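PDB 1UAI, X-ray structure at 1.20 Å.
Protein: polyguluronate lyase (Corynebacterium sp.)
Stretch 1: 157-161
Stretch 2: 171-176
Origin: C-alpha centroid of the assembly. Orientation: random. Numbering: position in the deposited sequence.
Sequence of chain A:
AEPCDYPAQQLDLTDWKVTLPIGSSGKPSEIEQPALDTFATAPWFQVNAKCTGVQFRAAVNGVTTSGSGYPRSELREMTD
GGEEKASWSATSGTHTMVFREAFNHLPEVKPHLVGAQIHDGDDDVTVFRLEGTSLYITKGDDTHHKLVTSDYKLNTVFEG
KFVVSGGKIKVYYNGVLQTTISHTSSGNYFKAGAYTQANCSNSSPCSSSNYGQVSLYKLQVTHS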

ATOM      1  N   VAL A 157     -10.012   0.086 -11.633  1.00  6.08           N
ATOM      2  CA  VAL A 157      -8.883  -0.798 -11.402  1.00  6.26           C
ATOM      3  C   VAL A 157      -7.788  -0.518 -12.420  1.00  5.32           C
ATOM      4  O   VAL A 157      -8.057  -0.375 -13.614  1.00  6.79           O
ATOM      5  CB  VAL A 157      -9.298  -2.282 -11.518  1.00  7.37           C
ATOM      6  CG1 VAL A 157      -8.086  -3.185 -11.316  1.00  8.95           C
ATOM      7  CG2 VAL A 157     -10.373  -2.600 -10.493  1.00  9.84           C
ATOM      8  N   PHE A 158      -6.555  -0.415 -11.937  1.00  5.44           N
ATOM      9  CA  PHE A 158      -5.412  -0.196 -12.810  1.00  5.57           C
ATOM     10  C   PHE A 158      -4.326  -1.168 -12.388  1.00  5.81           C
ATOM     11  O   PHE A 158      -4.371  -1.730 -11.288  1.00  5.72           O
ATOM     12  CB  PHE A 158      -4.900   1.251 -12.712  1.00  6.55           C
ATOM     13  CG  PHE A 158      -4.290   1.600 -11.379  1.00  6.14           C
ATOM     14  CD1 PHE A 158      -2.927   1.420 -11.145  1.00  6.53           C
ATOM     15  CD2 PHE A 158      -5.083   2.104 -10.357  1.00  6.68           C
ATOM     16  CE1 PHE A 158      -2.368   1.741  -9.905  1.00  6.49           C
ATOM     17  CE2 PHE A 158      -4.536   2.425  -9.118  1.00  6.23           C
ATOM     18  CZ  PHE A 158      -3.177   2.244  -8.891  1.00  7.01           C
ATOM     19  N   GLU A 159      -3.365  -1.383 -13.277  1.00  5.98           N
ATOM     20  CA  GLU A 159      -2.262  -2.277 -12.987  1.00  5.87           C
ATOM     21  C   GLU A 159      -0.994  -1.456 -12.832  1.00  5.76           C
ATOM     22  O   GLU A 159      -0.592  -0.733 -13.745  1.00  7.19           O
ATOM     23  CB  GLU A 159      -2.094  -3.303 -14.111  1.00  7.27           C
ATOM     24  CG  GLU A 159      -1.000  -4.328 -13.853  1.00 10.49           C
ATOM     25  CD  GLU A 159      -1.014  -5.458 -14.866  1.00 13.99           C
ATOM     26  OE1 GLU A 159      -2.005  -6.215 -14.898  1.00 18.98           O
ATOM     27  OE2 GLU A 159      -0.040  -5.586 -15.634  1.00 16.71           O
ATOM     28  N   GLY A 160      -0.382  -1.550 -11.659  1.00  5.40           N
ATOM     29  CA  GLY A 160       0.851  -0.832 -11.418  1.00  5.39           C
ATOM     30  C   GLY A 160       1.988  -1.826 -11.345  1.00  5.04           C
ATOM     31  O   GLY A 160       1.782  -2.999 -11.027  1.00  4.84           O
ATOM     32  N   LYS A 161       3.191  -1.369 -11.662  1.00  5.14           N
ATOM     33  CA  LYS A 161       4.348  -2.242 -11.590  1.00  5.20           C
ATOM     34  C   LYS A 161       5.618  -1.481 -11.264  1.00  4.82           C
ATOM     35  O   LYS A 161       5.859  -0.395 -11.794  1.00  5.63           O
ATOM     36  CB  LYS A 161       4.555  -3.002 -12.907  1.00  5.81           C
ATOM     37  CG  LYS A 161       5.749  -3.960 -12.873  1.00  8.06           C
ATOM     38  CD  LYS A 161       5.838  -4.852 -14.105  1.00 10.50           C
ATOM     39  CE  LYS A 161       6.166  -4.067 -15.363  1.00 11.24           C
ATOM     40  NZ  LYS A 161       6.360  -4.970 -16.535  1.00 12.79           N
ATOM     41  N   VAL A 171       8.785   2.564 -13.076  1.00  4.72           N
ATOM     42  CA  VAL A 171       7.417   2.498 -12.571  1.00  5.23           C
ATOM     43  C   VAL A 171       6.427   2.568 -13.728  1.00  5.01           C
ATOM     44  O   VAL A 171       6.474   3.494 -14.540  1.00  5.60           O
ATOM     45  CB  VAL A 171       7.139   3.649 -11.581  1.00  5.05           C
ATOM     46  CG1 VAL A 171       5.826   3.403 -10.859  1.00  6.31           C
ATOM     47  CG2 VAL A 171       8.286   3.769 -10.587  1.00  6.16           C
ATOM     48  N   TYR A 172       5.531   1.587 -13.787  1.00  5.08           N
ATOM     49  CA  TYR A 172       4.542   1.479 -14.857  1.00  5.25           C
ATOM     50  C   TYR A 172       3.103   1.607 -14.373  1.00  5.17           C
ATOM     51  O   TYR A 172       2.776   1.234 -13.246  1.00  5.41           O
ATOM     52  CB  TYR A 172       4.679   0.121 -15.552  1.00  5.79           C
ATOM     53  CG  TYR A 172       6.050  -0.165 -16.109  1.00  6.34           C
ATOM     54  CD1 TYR A 172       6.329   0.033 -17.459  1.00  7.67           C
ATOM     55  CD2 TYR A 172       7.073  -0.630 -15.284  1.00  6.39           C
ATOM     56  CE1 TYR A 172       7.595  -0.224 -17.977  1.00  9.20           C
ATOM     57  CE2 TYR A 172       8.342  -0.890 -15.790  1.00  7.84           C
ATOM     58  CZ  TYR A 172       8.595  -0.685 -17.137  1.00  8.71           C
ATOM     59  OH  TYR A 172       9.851  -0.926 -17.643  1.00 10.68           O
ATOM     60  N   TYR A 173       2.251   2.117 -15.258  1.00  5.29           N
ATOM     61  CA  TYR A 173       0.821   2.281 -15.007  1.00  5.50           C
ATOM     62  C   TYR A 173       0.148   1.736 -16.264  1.00  5.67           C
ATOM     63  O   TYR A 173       0.351   2.259 -17.365  1.00  6.07           O
ATOM     64  CB  TYR A 173       0.481   3.758 -14.817  1.00  5.91           C
ATOM     65  CG  TYR A 173      -0.998   4.072 -14.761  1.00  6.73           C
ATOM     66  CD1 TYR A 173      -1.745   3.852 -13.603  1.00  6.95           C
ATOM     67  CD2 TYR A 173      -1.641   4.638 -15.860  1.00  8.03           C
ATOM     68  CE1 TYR A 173      -3.098   4.202 -13.543  1.00  8.33           C
ATOM     69  CE2 TYR A 173      -2.984   4.989 -15.812  1.00  8.89           C
ATOM     70  CZ  TYR A 173      -3.706   4.773 -14.652  1.00  8.44           C
ATOM     71  OH  TYR A 173      -5.026   5.162 -14.593  1.00 10.91           O
ATOM     72  N   ASN A 174      -0.637   0.678 -16.093  1.00  6.34           N
ATOM     73  CA  ASN A 174      -1.312   0.017 -17.201  1.00  7.57           C
ATOM     74  C   ASN A 174      -0.363  -0.285 -18.359  1.00  8.28           C
ATOM     75  O   ASN A 174      -0.688  -0.071 -19.530  1.00  9.70           O
ATOM     76  CB  ASN A 174      -2.518   0.836 -17.675  1.00  8.49           C
ATOM     77  CG  ASN A 174      -3.659   0.803 -16.677  1.00  7.07           C
ATOM     78  OD1 ASN A 174      -3.763  -0.129 -15.875  1.00  7.65           O
ATOM     79  ND2 ASN A 174      -4.527   1.806 -16.725  1.00  8.79           N
ATOM     80  N   GLY A 175       0.818  -0.786 -18.007  1.00  8.46           N
ATOM     81  CA  GLY A 175       1.811  -1.161 -18.999  1.00  9.15           C
ATOM     82  C   GLY A 175       2.695  -0.069 -19.567  1.00  9.69           C
ATOM     83  O   GLY A 175       3.649  -0.367 -20.286  1.00 11.34           O
ATOM     84  N   VAL A 176       2.402   1.186 -19.250  1.00  8.60           N
ATOM     85  CA  VAL A 176       3.189   2.297 -19.771  1.00  8.54           C
ATOM     86  C   VAL A 176       4.171   2.848 -18.738  1.00  6.71           C
ATOM     87  O   VAL A 176       3.794   3.146 -17.604  1.00  6.37           O
ATOM     88  CB  VAL A 176       2.262   3.437 -20.258  1.00  8.72           C
ATOM     89  CG1 VAL A 176       3.088   4.591 -20.806  1.00 10.77           C
ATOM     90  CG2 VAL A 176       1.309   2.908 -21.323  1.00 11.28           C
TER
HETATM   91  O   HOH W   1      -7.248   1.742 -15.325  1.00  9.36           O
HETATM   92  O   HOH W   2       1.640  -1.585 -15.372  1.00 10.70           O

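This is an antiparallel pairing of two neighbouring strands, fastened by backbone hydrogen bonds, extended at one end by an asparagine side chain, and flanked by aromatic contacts. The strand axes approach to 4.7 Å and run at 171° to each other. Together the two stretches bury 367 Å².

Lys161 and Tyr172 form the hydrogen-bonded pair of the ladder. Tyr172 N donates to Lys161 O at 2.8 Å, and Lys161 N donates to Tyr172 O at 3.1 Å. Gly160 and Tyr173 form the adjacent non-hydrogen-bonded pair, with CA atoms 4.8 Å apart. Here Gly160 CA lies 3.4 Å from Tyr172 O in a CA-H...O contact. Val171 CA makes a similar contact with Lys161 O, also at 3.4 Å.

Beyond this pair the second strand gives way to a type I' turn from Tyr173 to Val176. Asn174 N still donates to Glu159 O, at 2.7 Å. The return bond comes from a side chain: Glu159 N donates to Asn174 OD1 at 2.9 Å and is nearly linear, at 171°. The m rotamer of Asn174 brings its amide to the first stretch, although its CA-to-CB bond points sideways. Asparagine suits this place twice over, since it tolerates the positive phi of the turn and its carbonyl oxygen can stand in for a backbone acceptor. Gly175 also has positive phi; a CB there would be jammed against the preceding carbonyl oxygen.

Two waters extend the link. Water 1 donates to Val157 O at 2.8 Å and accepts from Asn174 ND2 at 3.1 Å, so both ends of the Asn174 amide are used. Water 2 donates to Glu159 O at 2.9 Å and accepts from Gly175 N at 2.9 Å.

Lys161 and Tyr172 point to the same face of the sheet. The mostly extended lysine chain brings its end, CE and NZ, over one face of the Tyr172 ring. Lys161 CE is 4.0 Å from the centroid of the Tyr172 ring, a CH-pi contact. Lys161 NZ is 4.7 Å from the same Tyr172 centroid and close to the ring normal, giving a cation-pi interaction. Lysine thus supplies both apolar length and charge to a partly exposed site.

Phe158 is buried. Its CB packs 3.6 Å from Tyr173 CE1, and the two rings meet obliquely, with centroids 5.4 Å apart and planes at 38°. The Tyr173 side chain starts toward the face opposite Tyr172, and its end comes nearer the first stretch.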